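Local coordinates for ricin B-like lectin (Macrolepiota procera, PDB 4IZX), which binds galactose-containing glycans such as lactose, as a ricin B-like lectin built on the beta-trefoil fold, at residues A[83-88]-A[97-102]. Numbering follows the deposited sequence.
Sequences FEWHIW and FRIFVP
Four backbone hydrogen bonds, in two reciprocal pairs, tie 83-88 to 97-102 as the arms of an antiparallel beta hairpin. Phe100 N gives the straightest to His86 O, 2.8 Å long at 175°, while His86 N answers to Phe100 O at 2.9 Å. Trp88 and Arg98 repeat the exchange, and between these hydrogen-bonded pairs sits the non-hydrogen-bonded pair Ile87–Ile99. The end of Arg98 leads away from 83-88: its NE makes a salt bridge with Asp90, NH2 bonds Trp128 O and NH1 bonds Gln133 and Asn107, so the buried charge is well satisfied. On the face carrying His86, Trp88, Arg98 and Phe100, the flat imidazole of His86 offers a platform for Pro102, whose CB stands 3.7 Å from the ring centroid, 11° off the normal, in a CH-pi contact. Trp88 CD1 lies 3.9 Å from Phe100 CD1, the five-membered ring of Trp88 tilted 51° to the Phe100 ring, an oblique pair. On the other face the beta-branched Ile87 and Ile99 run side by side, and Ile87 CG2 meets Phe97 CD1 at 3.8 Å. Ile99 CG2 lies over one face of the Trp85 indole, toward its rim; Phe83 CD2 lies over the opposite face, also toward the rim. Such a broad, flat ring suits this buried place, and its polar NE1 is satisfied by Leu64 O. Ile87, Phe97 and Trp53 help line a pocket holding benzamidine, probably from the crystallisation liquor, away from the sugar site. Within the beta-trefoil, strand 106-110 packs Leu108 against Trp85 and Ile99, and strand 63-66 brings Ile66 to Phe83.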
ATOM      1  N   PHE A  83      -1.653 -11.899  -2.273  1.00  9.41           N
ATOM      2  CA  PHE A  83      -2.944 -11.240  -2.423  1.00  9.02           C
ATOM      3  C   PHE A  83      -2.857 -10.283  -3.614  1.00  8.73           C
ATOM      4  O   PHE A  83      -1.982  -9.421  -3.677  1.00  8.50           O
ATOM      5  CB  PHE A  83      -3.320 -10.471  -1.158  1.00  9.26           C
ATOM      6  CG  PHE A  83      -4.673  -9.841  -1.208  1.00 10.41           C
ATOM      7  CD1 PHE A  83      -5.797 -10.542  -0.869  1.00 13.03           C
ATOM      8  CD2 PHE A  83      -4.820  -8.559  -1.675  1.00 10.12           C
ATOM      9  CE1 PHE A  83      -7.047  -9.956  -0.945  1.00 13.58           C
ATOM     10  CE2 PHE A  83      -6.067  -7.969  -1.750  1.00 11.97           C
ATOM     11  CZ  PHE A  83      -7.184  -8.672  -1.367  1.00 12.47           C
ATOM     12  N   GLU A  84      -3.758 -10.451  -4.569  1.00  8.23           N
ATOM     13  CA  GLU A  84      -3.747  -9.657  -5.798  1.00  8.09           C
ATOM     14  C   GLU A  84      -4.392  -8.294  -5.631  1.00  7.76           C
ATOM     15  O   GLU A  84      -5.495  -8.160  -5.076  1.00  8.97           O
ATOM     16  CB  GLU A  84      -4.399 -10.416  -6.950  1.00  9.03           C
ATOM     17  CG  GLU A  84      -3.508 -11.516  -7.527  1.00 10.66           C
ATOM     18  CD  GLU A  84      -4.112 -12.221  -8.726  1.00 11.99           C
ATOM     19  OE1 GLU A  84      -3.377 -12.674  -9.605  1.00 13.30           O
ATOM     20  OE2 GLU A  84      -5.349 -12.375  -8.766  1.00 14.70           O
ATOM     21  N   TRP A  85      -3.721  -7.316  -6.222  1.00  7.20           N
ATOM     22  CA  TRP A  85      -4.150  -5.924  -6.274  1.00  6.88           C
ATOM     23  C   TRP A  85      -4.188  -5.448  -7.719  1.00  6.84           C
ATOM     24  O   TRP A  85      -3.384  -5.852  -8.539  1.00  7.68           O
ATOM     25  CB  TRP A  85      -3.149  -5.024  -5.517  1.00  6.97           C
ATOM     26  CG  TRP A  85      -3.026  -5.342  -4.074  1.00  6.73           C
ATOM     27  CD1 TRP A  85      -2.056  -6.069  -3.474  1.00  7.27           C
ATOM     28  CD2 TRP A  85      -3.895  -4.893  -3.021  1.00  6.22           C
ATOM     29  NE1 TRP A  85      -2.255  -6.089  -2.100  1.00  7.58           N
ATOM     30  CE2 TRP A  85      -3.375  -5.371  -1.805  1.00  7.18           C
ATOM     31  CE3 TRP A  85      -5.078  -4.142  -2.984  1.00  7.25           C
ATOM     32  CZ2 TRP A  85      -3.979  -5.089  -0.572  1.00  7.75           C
ATOM     33  CZ3 TRP A  85      -5.666  -3.878  -1.774  1.00  7.63           C
ATOM     34  CH2 TRP A  85      -5.114  -4.353  -0.586  1.00  8.70           C
ATOM     35  N   HIS A  86      -5.095  -4.512  -8.007  1.00  6.68           N
ATOM     36  CA  HIS A  86      -5.030  -3.733  -9.232  1.00  7.45           C
ATOM     37  C   HIS A  86      -4.374  -2.390  -8.892  1.00  6.81           C
ATOM     38  O   HIS A  86      -4.694  -1.774  -7.891  1.00  8.96           O
ATOM     39  CB  HIS A  86      -6.410  -3.473  -9.826  1.00  8.36           C
ATOM     40  CG  HIS A  86      -7.016  -4.675 -10.501  1.00  9.62           C
ATOM     41  ND1 HIS A  86      -8.291  -4.665 -11.039  1.00 11.95           N
ATOM     42  CD2 HIS A  86      -6.492  -5.895 -10.775  1.00 10.25           C
ATOM     43  CE1 HIS A  86      -8.511  -5.827 -11.620  1.00 13.20           C
ATOM     44  NE2 HIS A  86      -7.443  -6.588 -11.476  1.00 12.25           N
ATOM     45  N   ILE A  87      -3.444  -1.954  -9.736  1.00  6.96           N
ATOM     46  CA  ILE A  87      -2.710  -0.728  -9.510  1.00  6.87           C
ATOM     47  C   ILE A  87      -2.855   0.141 -10.743  1.00  6.82           C
ATOM     48  O   ILE A  87      -2.568  -0.306 -11.840  1.00  7.36           O
ATOM     49  CB  ILE A  87      -1.232  -1.002  -9.189  1.00  7.64           C
ATOM     50  CG1 ILE A  87      -1.119  -1.902  -7.952  1.00  8.53           C
ATOM     51  CG2 ILE A  87      -0.496   0.312  -9.011  1.00  8.49           C
ATOM     52  CD1 ILE A  87       0.285  -2.210  -7.531  1.00 10.08           C
ATOM     53  N   TRP A  88      -3.333   1.368 -10.557  1.00  6.90           N
ATOM     54  CA  TRP A  88      -3.584   2.264 -11.667  1.00  7.74           C
ATOM     55  C   TRP A  88      -3.027   3.620 -11.364  1.00  7.76           C
ATOM     56  O   TRP A  88      -3.012   4.054 -10.214  1.00  8.31           O
ATOM     57  CB  TRP A  88      -5.082   2.435 -11.963  1.00  8.20           C
ATOM     58  CG  TRP A  88      -5.779   1.133 -12.213  1.00  8.50           C
ATOM     59  CD1 TRP A  88      -6.813   0.606 -11.484  1.00  9.76           C
ATOM     60  CD2 TRP A  88      -5.487   0.185 -13.247  1.00  8.48           C
ATOM     61  NE1 TRP A  88      -7.146  -0.623 -11.978  1.00  9.50           N
ATOM     62  CE2 TRP A  88      -6.363  -0.905 -13.067  1.00  9.25           C
ATOM     63  CE3 TRP A  88      -4.571   0.152 -14.313  1.00  8.92           C
ATOM     64  CZ2 TRP A  88      -6.302  -2.049 -13.896  1.00 10.67           C
ATOM     65  CZ3 TRP A  88      -4.524  -0.974 -15.119  1.00  9.94           C
ATOM     66  CH2 TRP A  88      -5.393  -2.052 -14.908  1.00 10.55           C
ATOM     67  N   PHE A  97      -0.369   6.827  -7.920  1.00  6.08           N
ATOM     68  CA  PHE A  97      -1.097   5.604  -8.105  1.00  6.27           C
ATOM     69  C   PHE A  97      -2.181   5.425  -7.048  1.00  6.21           C
ATOM     70  O   PHE A  97      -2.097   5.940  -5.927  1.00  6.94           O
ATOM     71  CB  PHE A  97      -0.136   4.388  -7.971  1.00  7.25           C
ATOM     72  CG  PHE A  97       0.920   4.340  -9.036  1.00  7.02           C
ATOM     73  CD1 PHE A  97       0.711   3.662 -10.212  1.00  8.48           C
ATOM     74  CD2 PHE A  97       2.139   4.946  -8.852  1.00  8.47           C
ATOM     75  CE1 PHE A  97       1.708   3.513 -11.138  1.00 11.24           C
ATOM     76  CE2 PHE A  97       3.123   4.844  -9.794  1.00 11.32           C
ATOM     77  CZ  PHE A  97       2.910   4.115 -10.931  1.00 12.63           C
ATOM     78  N   ARG A  98      -3.163   4.612  -7.414  1.00  6.49           N
ATOM     79  CA  ARG A  98      -4.129   4.040  -6.511  1.00  6.38           C
ATOM     80  C   ARG A  98      -4.018   2.526  -6.564  1.00  6.35           C
ATOM     81  O   ARG A  98      -3.726   1.942  -7.613  1.00  7.64           O
ATOM     82  CB  ARG A  98      -5.553   4.479  -6.884  1.00  7.30           C
ATOM     83  CG  ARG A  98      -5.752   5.970  -6.638  1.00  7.43           C
ATOM     84  CD  ARG A  98      -7.065   6.457  -7.194  1.00  8.78           C
ATOM     85  NE  ARG A  98      -7.259   7.866  -6.927  1.00  8.25           N
ATOM     86  CZ  ARG A  98      -7.832   8.368  -5.853  1.00  7.51           C
ATOM     87  NH1 ARG A  98      -8.362   7.571  -4.953  1.00  7.86           N
ATOM     88  NH2 ARG A  98      -7.901   9.683  -5.691  1.00  8.51           N
ATOM     89  N   ILE A  99      -4.281   1.878  -5.430  1.00  6.32           N
ATOM     90  CA  ILE A  99      -4.110   0.443  -5.268  1.00  6.08           C
ATOM     91  C   ILE A  99      -5.457  -0.101  -4.810  1.00  6.15           C
ATOM     92  O   ILE A  99      -5.932   0.252  -3.717  1.00  6.27           O
ATOM     93  CB  ILE A  99      -2.975   0.140  -4.286  1.00  6.61           C
ATOM     94  CG1 ILE A  99      -1.635   0.758  -4.768  1.00  7.25           C
ATOM     95  CG2 ILE A  99      -2.833  -1.366  -4.083  1.00  7.29           C
ATOM     96  CD1 ILE A  99      -0.496   0.655  -3.769  1.00  9.95           C
ATOM     97  N   PHE A 100      -6.096  -0.857  -5.675  1.00  6.67           N
ATOM     98  CA  PHE A 100      -7.488  -1.322  -5.516  1.00  6.66           C
ATOM     99  C   PHE A 100      -7.531  -2.806  -5.231  1.00  6.58           C
ATOM    100  O   PHE A 100      -6.848  -3.609  -5.838  1.00  7.12           O
ATOM    101  CB  PHE A 100      -8.286  -1.096  -6.799  1.00  6.95           C
ATOM    102  CG  PHE A 100      -8.662   0.324  -7.084  1.00  6.75           C
ATOM    103  CD1 PHE A 100      -7.821   1.162  -7.766  1.00  7.88           C
ATOM    104  CD2 PHE A 100      -9.914   0.781  -6.731  1.00  8.22           C
ATOM    105  CE1 PHE A 100      -8.216   2.453  -8.074  1.00  9.47           C
ATOM    106  CE2 PHE A 100     -10.302   2.069  -6.993  1.00  9.81           C
ATOM    107  CZ  PHE A 100      -9.479   2.890  -7.700  1.00 10.43           C
ATOM    108  N   VAL A 101      -8.509  -3.218  -4.414  1.00  7.22           N
ATOM    109  CA  VAL A 101      -8.923  -4.633  -4.433  1.00  7.97           C
ATOM    110  C   VAL A 101      -9.530  -4.873  -5.823  1.00  8.92           C
ATOM    111  O   VAL A 101     -10.404  -4.111  -6.268  1.00  9.20           O
ATOM    112  CB  VAL A 101      -9.936  -4.980  -3.326  1.00  8.64           C
ATOM    113  CG1 VAL A 101     -10.379  -6.435  -3.415  1.00 10.24           C
ATOM    114  CG2 VAL A 101      -9.350  -4.664  -1.940  1.00  9.20           C
ATOM    115  N   PRO A 102      -9.081  -5.930  -6.513  1.00  8.46           N
ATOM    116  CA  PRO A 102      -9.510  -6.106  -7.894  1.00 10.09           C
ATOM    117  C   PRO A 102     -10.989  -6.117  -8.067  1.00 11.14           C
ATOM    118  O   PRO A 102     -11.705  -6.769  -7.291  1.00 12.39           O
ATOM    119  CB  PRO A 102      -8.905  -7.452  -8.276  1.00 10.81           C
ATOM    120  CG  PRO A 102      -7.638  -7.490  -7.485  1.00 10.97           C
ATOM    121  CD  PRO A 102      -8.044  -6.921  -6.154  1.00  9.26           C
TER